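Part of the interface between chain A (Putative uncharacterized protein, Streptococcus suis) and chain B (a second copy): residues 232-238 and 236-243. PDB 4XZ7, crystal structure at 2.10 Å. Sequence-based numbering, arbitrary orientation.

Chain A 232-238: WEAANKA
Chain B (236-243) NKAVQNYA

Chain A 232-238 is a continuous α-helix, with phi between -59° and -79° and psi between -29° and -53°, and successive i+4 hydrogen bonds from Asn A236 N to Trp A232 O (2.8 Å), Lys A237 N to Glu A233 O (2.9 Å) and Ala A238 N to Ala A234 O (2.9 Å). Chain B enters as a helix at Asn B236 and has left it by Gln B240 (-101/43). Asn B241, at 4/62, turns the chain sharply, and a bond from Tyr B242 N to Lys B237 O (2.9 Å) closes the turn before the chain extends through Tyr B242 (-96/127) and Ala B243 (-60/130). The backbones stay well apart: CA of Glu A233 lies 7.9 Å from CA of Tyr B242, and CA of Lys A237 lies 9.1 Å from CA of Lys B237.

Side chains fill this gap, burying 289 Å² in total, most of it on Lys A237 and Tyr B242. Tyr B242 (chi1 t, chi2 86°) points toward the helix. Its OH reaches to 3.1 Å from Lys A237 CB and 3.9 Å from Ala A234 CA, while its CE1 approaches Glu A233 O at 3.7 Å. Lys A237, with chi1 at -135° between wells and then p, p, t, folds over one face of the ring. Its CE sits 4.0 Å from the centroid of the Tyr B242 ring, 10° off the normal, in a CH-pi contact; its NZ, 4.7 Å from the same centroid and 18° off, adds a cation-pi interaction.

Beyond the ring, Lys A237 NZ comes within 2.9 Å of Gln B240 OE1, but the angle is too poor for a hydrogen bond. The same NZ packs 3.6 Å from Lys B237 CD. Glu A233 (m, t, chi3 -28°) flanks the tyrosine, its OE1 4.0 Å from Tyr B242 CD1. No hydrogen bond joins the two stretches, so packing around the ring dominates.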

ATOM      1  N   TRP A 232       0.202 -19.621   6.717  1.00 41.47           N
ATOM      2  CA  TRP A 232       0.024 -19.796   8.161  1.00 44.52           C
ATOM      3  C   TRP A 232       0.410 -18.551   8.977  1.00 44.15           C
ATOM      4  O   TRP A 232      -0.151 -18.310  10.047  1.00 43.91           O
ATOM      5  CB  TRP A 232       0.831 -21.003   8.659  1.00 45.80           C
ATOM      6  CG  TRP A 232       2.311 -20.825   8.503  1.00 51.62           C
ATOM      7  CD1 TRP A 232       3.067 -21.158   7.415  1.00 53.23           C
ATOM      8  CD2 TRP A 232       3.214 -20.250   9.458  1.00 60.60           C
ATOM      9  NE1 TRP A 232       4.386 -20.835   7.635  1.00 57.01           N
ATOM     10  CE2 TRP A 232       4.504 -20.275   8.881  1.00 63.00           C
ATOM     11  CE3 TRP A 232       3.061 -19.721  10.747  1.00 62.31           C
ATOM     12  CZ2 TRP A 232       5.635 -19.792   9.550  1.00 65.78           C
ATOM     13  CZ3 TRP A 232       4.183 -19.238  11.408  1.00 65.17           C
ATOM     14  CH2 TRP A 232       5.454 -19.278  10.807  1.00 66.63           C
ATOM     15  N   GLU A 233       1.363 -17.768   8.482  1.00 44.13           N
ATOM     16  CA  GLU A 233       1.750 -16.522   9.155  1.00 44.55           C
ATOM     17  C   GLU A 233       0.610 -15.514   9.192  1.00 38.15           C
ATOM     18  O   GLU A 233       0.261 -14.968  10.243  1.00 39.36           O
ATOM     19  CB  GLU A 233       2.954 -15.883   8.461  1.00 53.59           C
ATOM     20  CG  GLU A 233       4.220 -16.704   8.525  1.00 62.22           C
ATOM     21  CD  GLU A 233       5.463 -15.859   8.352  1.00 67.31           C
ATOM     22  OE1 GLU A 233       5.386 -14.798   7.685  1.00 68.64           O
ATOM     23  OE2 GLU A 233       6.513 -16.254   8.901  1.00 66.40           O
ATOM     24  N   ALA A 234       0.052 -15.251   8.018  1.00 38.47           N
ATOM     25  CA  ALA A 234      -1.068 -14.338   7.907  1.00 36.95           C
ATOM     26  C   ALA A 234      -2.226 -14.842   8.769  1.00 37.80           C
ATOM     27  O   ALA A 234      -2.893 -14.058   9.438  1.00 37.56           O
ATOM     28  CB  ALA A 234      -1.488 -14.189   6.460  1.00 27.62           C
ATOM     29  N   ALA A 235      -2.445 -16.153   8.772  1.00 35.90           N
ATOM     30  CA  ALA A 235      -3.562 -16.723   9.525  1.00 40.14           C
ATOM     31  C   ALA A 235      -3.356 -16.549  11.030  1.00 43.14           C
ATOM     32  O   ALA A 235      -4.269 -16.138  11.769  1.00 34.00           O
ATOM     33  CB  ALA A 235      -3.735 -18.191   9.179  1.00 35.26           C
ATOM     34  N   ASN A 236      -2.141 -16.858  11.467  1.00 45.64           N
ATOM     35  CA  ASN A 236      -1.756 -16.734  12.864  1.00 47.15           C
ATOM     36  C   ASN A 236      -1.875 -15.297  13.339  1.00 46.17           C
ATOM     37  O   ASN A 236      -2.266 -15.045  14.470  1.00 46.38           O
ATOM     38  CB  ASN A 236      -0.328 -17.242  13.072  1.00 53.06           C
ATOM     39  CG  ASN A 236       0.134 -17.107  14.510  1.00 63.49           C
ATOM     40  OD1 ASN A 236       0.590 -16.042  14.934  1.00 64.13           O
ATOM     41  ND2 ASN A 236       0.022 -18.192  15.269  1.00 69.53           N
ATOM     42  N   LYS A 237      -1.548 -14.346  12.471  1.00 48.72           N
ATOM     43  CA  LYS A 237      -1.624 -12.945  12.871  1.00 51.33           C
ATOM     44  C   LYS A 237      -3.061 -12.428  12.819  1.00 45.42           C
ATOM     45  O   LYS A 237      -3.440 -11.530  13.574  1.00 37.13           O
ATOM     46  CB  LYS A 237      -0.712 -12.090  11.994  1.00 57.71           C
ATOM     47  CG  LYS A 237       0.122 -11.092  12.790  1.00 68.25           C
ATOM     48  CD  LYS A 237       0.856 -11.744  13.981  1.00 72.56           C
ATOM     49  CE  LYS A 237       1.952 -12.710  13.523  1.00 70.67           C
ATOM     50  NZ  LYS A 237       3.068 -12.851  14.502  1.00 61.39           N
ATOM     51  N   ALA A 238      -3.857 -13.009  11.927  1.00 44.62           N
ATOM     52  CA  ALA A 238      -5.279 -12.702  11.841  1.00 39.28           C
ATOM     53  C   ALA A 238      -6.007 -13.149  13.108  1.00 40.07           C
ATOM     54  O   ALA A 238      -6.881 -12.441  13.616  1.00 40.11           O
ATOM     55  CB  ALA A 238      -5.892 -13.359  10.608  1.00 30.81           C
TER
ATOM     56  N   ASN B 236       7.203  -6.658  18.554  1.00 20.25           N
ATOM     57  CA  ASN B 236       6.902  -8.075  18.633  1.00 24.96           C
ATOM     58  C   ASN B 236       6.919  -8.724  17.246  1.00 34.91           C
ATOM     59  O   ASN B 236       7.642  -9.692  17.006  1.00 38.69           O
ATOM     60  CB  ASN B 236       5.544  -8.267  19.303  1.00 35.21           C
ATOM     61  CG  ASN B 236       5.547  -9.388  20.308  1.00 56.13           C
ATOM     62  OD1 ASN B 236       5.613  -9.152  21.520  1.00 65.81           O
ATOM     63  ND2 ASN B 236       5.479 -10.626  19.814  1.00 54.13           N
ATOM     64  N   LYS B 237       6.138  -8.175  16.324  1.00 31.29           N
ATOM     65  CA  LYS B 237       6.107  -8.728  14.971  1.00 33.36           C
ATOM     66  C   LYS B 237       7.446  -8.573  14.247  1.00 30.91           C
ATOM     67  O   LYS B 237       7.804  -9.390  13.401  1.00 34.24           O
ATOM     68  CB  LYS B 237       4.990  -8.078  14.151  1.00 37.53           C
ATOM     69  CG  LYS B 237       3.618  -8.116  14.829  1.00 42.55           C
ATOM     70  CD  LYS B 237       3.304  -9.446  15.529  1.00 49.66           C
ATOM     71  CE  LYS B 237       2.103  -9.311  16.498  1.00 50.55           C
ATOM     72  NZ  LYS B 237       2.318  -8.255  17.549  1.00 38.50           N
ATOM     73  N   ALA B 238       8.205  -7.539  14.573  1.00 26.62           N
ATOM     74  CA  ALA B 238       9.483  -7.354  13.888  1.00 34.03           C
ATOM     75  C   ALA B 238      10.534  -8.369  14.351  1.00 36.33           C
ATOM     76  O   ALA B 238      11.377  -8.771  13.552  1.00 28.91           O
ATOM     77  CB  ALA B 238      10.003  -5.931  14.076  1.00 29.13           C
ATOM     78  N   VAL B 239      10.504  -8.787  15.621  1.00 39.82           N
ATOM     79  CA  VAL B 239      11.505  -9.772  16.066  1.00 48.63           C
ATOM     80  C   VAL B 239      11.263 -11.132  15.421  1.00 57.01           C
ATOM     81  O   VAL B 239      12.185 -11.937  15.296  1.00 62.69           O
ATOM     82  CB  VAL B 239      11.547  -9.967  17.605  1.00 44.54           C
ATOM     83  CG1 VAL B 239      11.745  -8.632  18.325  1.00 48.67           C
ATOM     84  CG2 VAL B 239      10.312 -10.707  18.114  1.00 40.51           C
ATOM     85  N   GLN B 240      10.025 -11.388  15.013  1.00 53.93           N
ATOM     86  CA  GLN B 240       9.702 -12.626  14.319  1.00 54.79           C
ATOM     87  C   GLN B 240       9.609 -12.342  12.832  1.00 53.93           C
ATOM     88  O   GLN B 240       8.723 -12.853  12.150  1.00 56.62           O
ATOM     89  CB  GLN B 240       8.400 -13.221  14.856  1.00 58.87           C
ATOM     90  CG  GLN B 240       7.294 -12.206  15.104  1.00 61.63           C
ATOM     91  CD  GLN B 240       6.466 -12.521  16.350  1.00 66.41           C
ATOM     92  OE1 GLN B 240       5.237 -12.435  16.334  1.00 63.75           O
ATOM     93  NE2 GLN B 240       7.143 -12.874  17.438  1.00 71.03           N
ATOM     94  N   ASN B 241      10.571 -11.546  12.362  1.00 51.81           N
ATOM     95  CA  ASN B 241      10.570 -10.866  11.063  1.00 53.88           C
ATOM     96  C   ASN B 241       9.312 -11.029  10.215  1.00 54.36           C
ATOM     97  O   ASN B 241       9.334 -11.570   9.108  1.00 56.57           O
ATOM     98  CB  ASN B 241      11.792 -11.293  10.255  1.00 63.50           C
ATOM     99  CG  ASN B 241      12.682 -10.110   9.892  1.00 69.66           C
ATOM    100  OD1 ASN B 241      12.820  -9.159  10.671  1.00 67.19           O
ATOM    101  ND2 ASN B 241      13.274 -10.153   8.701  1.00 73.68           N
ATOM    102  N   TYR B 242       8.210 -10.538  10.765  1.00 51.26           N
ATOM    103  CA  TYR B 242       6.916 -10.561  10.112  1.00 49.92           C
ATOM    104  C   TYR B 242       6.699  -9.221   9.427  1.00 45.91           C
ATOM    105  O   TYR B 242       6.839  -8.182  10.064  1.00 49.52           O
ATOM    106  CB  TYR B 242       5.830 -10.850  11.147  1.00 50.84           C
ATOM    107  CG  TYR B 242       4.412 -10.889  10.633  1.00 58.32           C
ATOM    108  CD1 TYR B 242       3.882 -12.052  10.096  1.00 65.49           C
ATOM    109  CD2 TYR B 242       3.589  -9.774  10.725  1.00 57.54           C
ATOM    110  CE1 TYR B 242       2.580 -12.097   9.649  1.00 67.40           C
ATOM    111  CE2 TYR B 242       2.288  -9.809  10.282  1.00 58.42           C
ATOM    112  CZ  TYR B 242       1.788 -10.972   9.746  1.00 63.66           C
ATOM    113  OH  TYR B 242       0.491 -11.014   9.301  1.00 64.84           O
ATOM    114  N   ALA B 243       6.385  -9.241   8.133  1.00 41.24           N
ATOM    115  CA  ALA B 243       6.236  -8.003   7.361  1.00 39.13           C
ATOM    116  C   ALA B 243       5.132  -7.140   7.954  1.00 39.93           C
ATOM    117  O   ALA B 243       4.020  -7.626   8.197  1.00 37.71           O
ATOM    118  CB  ALA B 243       5.942  -8.305   5.900  1.00 33.33           C
TER